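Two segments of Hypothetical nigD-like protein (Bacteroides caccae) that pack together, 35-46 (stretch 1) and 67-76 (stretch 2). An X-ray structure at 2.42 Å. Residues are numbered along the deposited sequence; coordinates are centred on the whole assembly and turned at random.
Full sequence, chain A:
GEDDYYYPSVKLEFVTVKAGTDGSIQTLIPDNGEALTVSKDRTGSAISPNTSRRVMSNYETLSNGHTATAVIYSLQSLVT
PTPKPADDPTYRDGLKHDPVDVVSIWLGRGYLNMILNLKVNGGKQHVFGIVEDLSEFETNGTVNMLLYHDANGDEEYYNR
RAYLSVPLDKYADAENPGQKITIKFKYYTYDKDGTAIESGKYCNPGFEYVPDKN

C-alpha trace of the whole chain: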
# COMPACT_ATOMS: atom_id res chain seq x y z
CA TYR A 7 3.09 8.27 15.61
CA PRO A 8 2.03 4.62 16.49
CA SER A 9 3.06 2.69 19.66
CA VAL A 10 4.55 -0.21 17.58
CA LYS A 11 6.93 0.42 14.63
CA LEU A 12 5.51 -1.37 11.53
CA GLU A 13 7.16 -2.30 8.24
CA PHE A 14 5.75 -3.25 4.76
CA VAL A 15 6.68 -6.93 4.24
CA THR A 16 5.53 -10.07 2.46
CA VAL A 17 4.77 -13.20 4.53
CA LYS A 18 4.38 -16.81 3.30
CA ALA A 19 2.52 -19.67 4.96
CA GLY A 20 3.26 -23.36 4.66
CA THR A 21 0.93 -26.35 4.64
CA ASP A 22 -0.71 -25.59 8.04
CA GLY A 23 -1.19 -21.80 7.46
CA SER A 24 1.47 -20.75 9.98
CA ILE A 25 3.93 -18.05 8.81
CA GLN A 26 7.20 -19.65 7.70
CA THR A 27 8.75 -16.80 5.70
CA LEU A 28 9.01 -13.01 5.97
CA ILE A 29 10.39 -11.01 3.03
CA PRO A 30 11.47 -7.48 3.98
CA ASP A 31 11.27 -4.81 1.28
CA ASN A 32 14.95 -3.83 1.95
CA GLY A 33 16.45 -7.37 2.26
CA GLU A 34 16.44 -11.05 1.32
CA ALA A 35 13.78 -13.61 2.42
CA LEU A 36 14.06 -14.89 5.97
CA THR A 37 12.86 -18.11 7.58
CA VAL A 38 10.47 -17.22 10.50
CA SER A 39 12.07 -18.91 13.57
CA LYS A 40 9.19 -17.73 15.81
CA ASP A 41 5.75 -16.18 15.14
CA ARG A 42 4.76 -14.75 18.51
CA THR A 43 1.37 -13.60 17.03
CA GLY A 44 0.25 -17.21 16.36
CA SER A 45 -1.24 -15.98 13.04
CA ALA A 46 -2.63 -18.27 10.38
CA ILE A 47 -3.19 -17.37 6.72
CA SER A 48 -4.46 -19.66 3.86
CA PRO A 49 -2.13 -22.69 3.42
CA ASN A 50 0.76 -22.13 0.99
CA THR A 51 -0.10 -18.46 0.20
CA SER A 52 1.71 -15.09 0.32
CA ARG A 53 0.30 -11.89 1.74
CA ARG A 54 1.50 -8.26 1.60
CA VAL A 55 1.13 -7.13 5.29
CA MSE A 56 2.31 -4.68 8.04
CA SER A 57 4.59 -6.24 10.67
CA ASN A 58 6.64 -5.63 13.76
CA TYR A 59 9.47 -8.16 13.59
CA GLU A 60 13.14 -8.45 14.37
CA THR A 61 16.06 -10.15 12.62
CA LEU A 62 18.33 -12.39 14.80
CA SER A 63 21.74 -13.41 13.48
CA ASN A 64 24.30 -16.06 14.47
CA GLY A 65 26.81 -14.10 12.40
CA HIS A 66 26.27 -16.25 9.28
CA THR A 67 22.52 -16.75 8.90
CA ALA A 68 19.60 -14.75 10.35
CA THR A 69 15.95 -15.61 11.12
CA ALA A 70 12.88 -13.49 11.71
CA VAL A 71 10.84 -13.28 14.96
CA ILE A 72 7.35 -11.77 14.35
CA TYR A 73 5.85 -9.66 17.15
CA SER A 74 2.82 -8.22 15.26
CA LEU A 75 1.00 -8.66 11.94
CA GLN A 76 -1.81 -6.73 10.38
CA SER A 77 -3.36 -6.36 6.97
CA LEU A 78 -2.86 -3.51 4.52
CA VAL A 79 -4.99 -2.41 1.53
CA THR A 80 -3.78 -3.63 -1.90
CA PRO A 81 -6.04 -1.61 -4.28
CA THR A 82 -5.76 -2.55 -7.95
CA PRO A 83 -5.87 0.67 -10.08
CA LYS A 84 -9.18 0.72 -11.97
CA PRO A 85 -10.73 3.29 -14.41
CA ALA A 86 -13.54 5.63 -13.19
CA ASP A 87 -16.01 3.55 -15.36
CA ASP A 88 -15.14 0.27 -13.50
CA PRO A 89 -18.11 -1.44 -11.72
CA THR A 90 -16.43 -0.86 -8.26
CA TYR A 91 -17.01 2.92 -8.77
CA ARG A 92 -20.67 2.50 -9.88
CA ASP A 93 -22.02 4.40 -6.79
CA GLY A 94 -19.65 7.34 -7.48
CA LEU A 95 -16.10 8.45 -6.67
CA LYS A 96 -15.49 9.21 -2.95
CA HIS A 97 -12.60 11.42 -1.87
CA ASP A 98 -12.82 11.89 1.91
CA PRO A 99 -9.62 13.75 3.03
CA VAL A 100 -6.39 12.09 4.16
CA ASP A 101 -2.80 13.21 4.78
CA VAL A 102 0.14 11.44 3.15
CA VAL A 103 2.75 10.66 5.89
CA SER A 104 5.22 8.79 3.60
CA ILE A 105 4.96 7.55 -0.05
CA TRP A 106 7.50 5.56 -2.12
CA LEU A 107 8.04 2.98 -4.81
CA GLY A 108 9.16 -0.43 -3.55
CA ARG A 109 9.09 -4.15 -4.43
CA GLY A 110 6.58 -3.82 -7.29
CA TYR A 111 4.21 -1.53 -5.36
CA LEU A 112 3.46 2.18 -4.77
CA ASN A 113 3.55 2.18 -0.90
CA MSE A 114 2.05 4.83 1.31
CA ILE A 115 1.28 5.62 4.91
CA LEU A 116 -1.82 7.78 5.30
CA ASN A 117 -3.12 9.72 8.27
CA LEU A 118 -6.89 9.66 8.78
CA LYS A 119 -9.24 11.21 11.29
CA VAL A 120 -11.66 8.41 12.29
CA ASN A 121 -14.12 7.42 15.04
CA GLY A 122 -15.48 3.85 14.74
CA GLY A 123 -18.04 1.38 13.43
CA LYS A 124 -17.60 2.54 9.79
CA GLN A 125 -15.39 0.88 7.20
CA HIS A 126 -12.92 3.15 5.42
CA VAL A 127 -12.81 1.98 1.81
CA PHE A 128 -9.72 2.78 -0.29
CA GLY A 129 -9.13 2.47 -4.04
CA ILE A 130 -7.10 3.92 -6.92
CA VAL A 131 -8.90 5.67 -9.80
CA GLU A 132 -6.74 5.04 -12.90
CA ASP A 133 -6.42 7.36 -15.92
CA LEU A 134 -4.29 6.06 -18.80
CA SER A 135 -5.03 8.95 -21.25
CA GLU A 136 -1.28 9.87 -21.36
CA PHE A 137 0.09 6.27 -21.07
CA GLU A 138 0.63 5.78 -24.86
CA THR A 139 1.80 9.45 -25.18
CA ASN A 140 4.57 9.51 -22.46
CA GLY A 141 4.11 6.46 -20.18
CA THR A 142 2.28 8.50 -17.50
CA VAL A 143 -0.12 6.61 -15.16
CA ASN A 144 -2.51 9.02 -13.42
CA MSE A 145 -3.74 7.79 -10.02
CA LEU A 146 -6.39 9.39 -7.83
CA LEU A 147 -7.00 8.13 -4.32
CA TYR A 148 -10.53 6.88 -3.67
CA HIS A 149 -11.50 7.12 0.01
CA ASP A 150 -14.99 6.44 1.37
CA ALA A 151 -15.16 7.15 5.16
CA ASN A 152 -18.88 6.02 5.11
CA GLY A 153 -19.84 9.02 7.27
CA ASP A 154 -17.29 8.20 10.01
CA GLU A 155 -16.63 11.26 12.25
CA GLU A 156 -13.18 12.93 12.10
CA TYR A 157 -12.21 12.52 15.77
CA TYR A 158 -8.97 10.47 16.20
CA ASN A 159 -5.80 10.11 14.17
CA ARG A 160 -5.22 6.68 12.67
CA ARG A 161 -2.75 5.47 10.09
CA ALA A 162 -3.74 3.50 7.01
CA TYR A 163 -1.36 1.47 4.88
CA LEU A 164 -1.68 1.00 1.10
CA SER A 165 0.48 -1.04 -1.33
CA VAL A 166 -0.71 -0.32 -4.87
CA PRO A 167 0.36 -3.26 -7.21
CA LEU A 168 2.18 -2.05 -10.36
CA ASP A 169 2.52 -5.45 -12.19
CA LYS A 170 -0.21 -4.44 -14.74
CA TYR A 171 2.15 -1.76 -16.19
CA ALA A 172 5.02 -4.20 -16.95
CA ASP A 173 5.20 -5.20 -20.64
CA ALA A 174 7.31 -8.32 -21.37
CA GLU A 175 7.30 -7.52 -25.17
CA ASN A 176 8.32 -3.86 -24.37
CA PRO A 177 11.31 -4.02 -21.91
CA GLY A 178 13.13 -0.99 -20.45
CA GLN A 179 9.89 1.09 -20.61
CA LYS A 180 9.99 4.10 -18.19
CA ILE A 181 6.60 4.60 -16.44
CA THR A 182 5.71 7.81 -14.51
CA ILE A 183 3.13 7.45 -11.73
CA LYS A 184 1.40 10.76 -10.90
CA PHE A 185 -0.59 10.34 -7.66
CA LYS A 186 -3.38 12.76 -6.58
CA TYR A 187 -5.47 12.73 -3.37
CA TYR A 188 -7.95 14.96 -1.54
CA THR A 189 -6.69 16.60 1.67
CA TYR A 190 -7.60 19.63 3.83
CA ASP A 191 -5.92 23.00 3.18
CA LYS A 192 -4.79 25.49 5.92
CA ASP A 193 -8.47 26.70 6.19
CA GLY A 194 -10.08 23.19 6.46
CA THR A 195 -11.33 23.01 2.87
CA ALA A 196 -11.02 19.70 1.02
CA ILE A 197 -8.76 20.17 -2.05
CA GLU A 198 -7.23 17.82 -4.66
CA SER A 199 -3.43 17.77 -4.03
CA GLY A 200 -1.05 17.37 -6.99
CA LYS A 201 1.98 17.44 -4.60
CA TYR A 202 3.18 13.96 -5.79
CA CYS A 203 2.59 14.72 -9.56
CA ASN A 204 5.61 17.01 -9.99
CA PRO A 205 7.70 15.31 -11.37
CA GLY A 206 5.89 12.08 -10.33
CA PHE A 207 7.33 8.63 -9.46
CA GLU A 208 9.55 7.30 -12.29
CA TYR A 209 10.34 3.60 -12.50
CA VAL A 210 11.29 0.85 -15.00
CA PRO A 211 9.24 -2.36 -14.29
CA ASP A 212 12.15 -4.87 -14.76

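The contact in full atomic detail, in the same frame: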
# COMPACT_ATOMS: atom_id res chain seq x y z
N ALA A 35 14.77 -12.79 1.72
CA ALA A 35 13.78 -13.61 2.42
C ALA A 35 14.40 -14.25 3.64
O ALA A 35 15.56 -14.67 3.61
CB ALA A 35 13.24 -14.70 1.49
N LEU A 36 13.63 -14.31 4.72
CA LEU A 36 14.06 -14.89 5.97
C LEU A 36 13.10 -15.95 6.43
O LEU A 36 11.88 -15.76 6.32
CB LEU A 36 14.17 -13.83 7.07
CG LEU A 36 15.23 -12.76 6.95
CD1 LEU A 36 14.84 -11.57 7.79
CD2 LEU A 36 16.58 -13.29 7.38
N THR A 37 13.63 -17.05 6.95
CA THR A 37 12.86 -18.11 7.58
C THR A 37 12.34 -17.50 8.91
O THR A 37 13.11 -16.82 9.58
CB THR A 37 13.74 -19.35 7.78
OG1 THR A 37 14.01 -19.95 6.51
CG2 THR A 37 13.10 -20.39 8.68
N VAL A 38 11.07 -17.71 9.24
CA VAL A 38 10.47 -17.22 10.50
C VAL A 38 10.77 -18.27 11.56
O VAL A 38 10.11 -19.32 11.57
CB VAL A 38 8.95 -16.92 10.36
CG1 VAL A 38 8.30 -16.64 11.71
CG2 VAL A 38 8.70 -15.77 9.39
N SER A 39 11.72 -17.99 12.49
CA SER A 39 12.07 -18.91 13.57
C SER A 39 10.98 -18.91 14.66
O SER A 39 10.81 -19.91 15.35
CB SER A 39 13.43 -18.56 14.17
OG SER A 39 13.55 -17.21 14.61
N LYS A 40 10.24 -17.81 14.82
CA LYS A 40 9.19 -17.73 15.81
C LYS A 40 8.15 -16.68 15.40
O LYS A 40 8.50 -15.54 15.10
CB LYS A 40 9.76 -17.39 17.20
CG LYS A 40 8.82 -17.66 18.37
CD LYS A 40 9.51 -17.36 19.70
CE LYS A 40 8.67 -17.74 20.90
NZ LYS A 40 9.38 -17.46 22.18
N ASP A 41 6.87 -17.08 15.38
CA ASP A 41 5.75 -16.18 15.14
C ASP A 41 5.03 -16.06 16.45
O ASP A 41 4.23 -16.93 16.82
CB ASP A 41 4.83 -16.64 14.00
CG ASP A 41 3.61 -15.75 13.80
OD1 ASP A 41 3.60 -14.62 14.32
OD2 ASP A 41 2.66 -16.19 13.14
N ARG A 42 5.35 -14.98 17.19
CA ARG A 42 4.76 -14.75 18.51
C ARG A 42 3.27 -14.36 18.42
O ARG A 42 2.57 -14.47 19.42
CB ARG A 42 5.55 -13.71 19.32
CG ARG A 42 7.01 -14.07 19.47
CD ARG A 42 7.53 -13.59 20.80
NE ARG A 42 8.90 -14.05 21.04
CZ ARG A 42 9.57 -13.85 22.16
NH1 ARG A 42 9.00 -13.20 23.18
NH2 ARG A 42 10.81 -14.29 22.29
N THR A 43 2.77 -13.98 17.23
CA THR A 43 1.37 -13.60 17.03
C THR A 43 0.46 -14.84 16.92
O THR A 43 -0.75 -14.72 17.09
CB THR A 43 1.20 -12.71 15.81
OG1 THR A 43 1.34 -13.46 14.60
CG2 THR A 43 2.16 -11.57 15.79
N GLY A 44 1.03 -16.00 16.58
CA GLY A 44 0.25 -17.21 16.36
C GLY A 44 -0.74 -17.05 15.23
O GLY A 44 -1.85 -17.58 15.30
N SER A 45 -0.39 -16.25 14.20
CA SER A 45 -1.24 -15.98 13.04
C SER A 45 -1.31 -17.18 12.13
O SER A 45 -0.44 -18.06 12.15
CB SER A 45 -0.72 -14.78 12.27
OG SER A 45 -0.83 -13.63 13.07
N ALA A 46 -2.37 -17.21 11.33
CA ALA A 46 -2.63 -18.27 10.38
C ALA A 46 -3.23 -17.68 9.12
O ALA A 46 -4.29 -17.06 9.20
CB ALA A 46 -3.58 -19.28 11.01
N THR A 67 23.89 -16.68 9.36
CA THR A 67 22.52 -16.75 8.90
C THR A 67 21.65 -16.01 9.93
O THR A 67 22.02 -15.87 11.08
CB THR A 67 22.14 -18.24 8.60
OG1 THR A 67 20.73 -18.38 8.49
CG2 THR A 67 22.68 -19.27 9.61
N ALA A 68 20.55 -15.46 9.49
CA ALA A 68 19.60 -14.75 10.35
C ALA A 68 18.20 -15.35 10.20
O ALA A 68 17.88 -15.95 9.17
CB ALA A 68 19.57 -13.27 9.99
N THR A 69 17.34 -15.15 11.20
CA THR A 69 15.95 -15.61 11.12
C THR A 69 15.09 -14.47 11.57
O THR A 69 15.61 -13.52 12.12
CB THR A 69 15.70 -16.90 11.94
OG1 THR A 69 15.99 -16.67 13.31
CG2 THR A 69 16.49 -18.09 11.44
N ALA A 70 13.81 -14.53 11.30
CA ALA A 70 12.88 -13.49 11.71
C ALA A 70 12.00 -13.98 12.83
O ALA A 70 11.52 -15.10 12.77
CB ALA A 70 12.01 -13.06 10.52
N VAL A 71 11.76 -13.11 13.83
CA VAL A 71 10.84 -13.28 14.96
C VAL A 71 9.74 -12.22 14.76
O VAL A 71 10.06 -11.03 14.68
CB VAL A 71 11.52 -13.18 16.34
CG1 VAL A 71 10.48 -13.31 17.46
CG2 VAL A 71 12.56 -14.27 16.47
N ILE A 72 8.47 -12.67 14.60
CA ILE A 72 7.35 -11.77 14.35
C ILE A 72 6.67 -11.44 15.66
O ILE A 72 6.27 -12.33 16.40
CB ILE A 72 6.34 -12.36 13.31
CG1 ILE A 72 7.04 -12.60 11.95
CG2 ILE A 72 5.08 -11.48 13.15
CD1 ILE A 72 6.26 -13.54 11.02
N TYR A 73 6.50 -10.14 15.92
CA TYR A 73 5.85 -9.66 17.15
C TYR A 73 4.44 -9.18 16.86
O TYR A 73 3.58 -9.32 17.71
CB TYR A 73 6.69 -8.54 17.82
CG TYR A 73 8.01 -9.10 18.34
CD1 TYR A 73 8.06 -9.83 19.53
CD2 TYR A 73 9.18 -8.95 17.62
CE1 TYR A 73 9.25 -10.41 19.97
CE2 TYR A 73 10.38 -9.50 18.06
CZ TYR A 73 10.41 -10.24 19.23
OH TYR A 73 11.60 -10.78 19.67
N SER A 74 4.18 -8.63 15.66
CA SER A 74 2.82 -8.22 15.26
C SER A 74 2.64 -8.32 13.76
O SER A 74 3.61 -8.24 13.04
CB SER A 74 2.45 -6.83 15.77
OG SER A 74 2.99 -5.82 14.94
N LEU A 75 1.42 -8.57 13.33
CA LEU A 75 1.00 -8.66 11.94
C LEU A 75 -0.33 -8.04 11.78
O LEU A 75 -1.21 -8.25 12.62
CB LEU A 75 0.88 -10.11 11.44
CG LEU A 75 2.12 -10.88 11.08
CD1 LEU A 75 1.75 -12.33 10.78
CD2 LEU A 75 2.86 -10.26 9.88
N GLN A 76 -0.50 -7.28 10.71
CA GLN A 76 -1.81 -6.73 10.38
C GLN A 76 -1.90 -6.54 8.87
O GLN A 76 -0.89 -6.45 8.18
CB GLN A 76 -2.14 -5.46 11.16
CG GLN A 76 -1.41 -4.22 10.71
CD GLN A 76 -1.74 -3.09 11.63
OE1 GLN A 76 -1.44 -3.10 12.84
NE2 GLN A 76 -2.32 -2.06 11.07
O HOH W 1 16.64 -17.59 7.30

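The parallel pairing of these two stretches is broken by a beta bulge at Ser 39. Val 38 pairs with Ala 70, yet Lys 40 pairs with Val 71, so stretch 1 spends one extra residue. The chain turns a corner there. Ser 39 has phi/psi of -75/-27, which is not an extended conformation.

The backbone ladder survives the bulge. Before it, Ala 70 N donates to Thr 37 O at 2.9 Å, nearly straight at 168°. At the bulge, Ser 39 N donates to Ala 70 O, also at 2.9 Å but more bent, at 131°. After it, Ile 72 N donates to Lys 40 O at 2.9 Å, and Arg 42 N donates to Ile 72 O at 2.9 Å. Ala 70 and Ile 72 thus each use both N and O toward stretch 1, as alternate residues do in parallel pairing. Two CA-H...O contacts add to this: Val 38 CA to Ala 70 O and Val 71 CA to Lys 40 O, both 3.3 Å.

The side chain of Ser 39 points toward stretch 2. With chi1 in p, its OG hydrogen bonds to Thr 69 OG1 at 2.8 Å, where either hydroxyl could be the donor. Thr 69 is also p. A short polar side chain suits this place, since it reaches the neighbouring hydroxyl directly. Near the start of the pairing, water 1 bridges the strands. It accepts from Thr 37 N at 3.1 Å and donates to Ala 68 O at 2.8 Å.

Val 38, Ala 70, Asp 41 and Ile 72 share one face of the sheet. Ile 72 is buried and loses 82 Å² to stretch 1, the most of any residue here. Its CD1 lies 3.7 Å from Val 38 CG2. Leu 36 extends the apolar contact: its CB is 4.1 Å from Ala 70 CB, and its CD2 is 4.0 Å from Ala 68 CB. The small side chain of Ala 70 lies within reach of both Leu 36 and Val 38.

Lys 40 and Val 71 lie on the other face. Val 71 is buried, while the extended Lys 40 side chain leads away from stretch 2. Arg 42 is poorly ordered, but its modelled CD approaches Tyr 73 CE1 at 3.7 Å, and Tyr 73 CE1 lies over one face of the guanidinium.

A type I turn from Asp 41 to Gly 44 follows. Asp 41 OD1 accepts from Thr 43 N at 3.1 Å and from Thr 43 OG1 at 2.6 Å. Asp 41 OD2 accepts from Ser 45 N at 3.2 Å. The carboxylate thereby ties the turn together. Gly 44 has positive phi, which favours glycine. Thr 43 points toward stretch 2, with CG2 3.5 Å from Ser 74 CA. Ser 45 OG packs 3.7 Å from Leu 75 CD1. In all, the contact buries 760 Å², both sides summed.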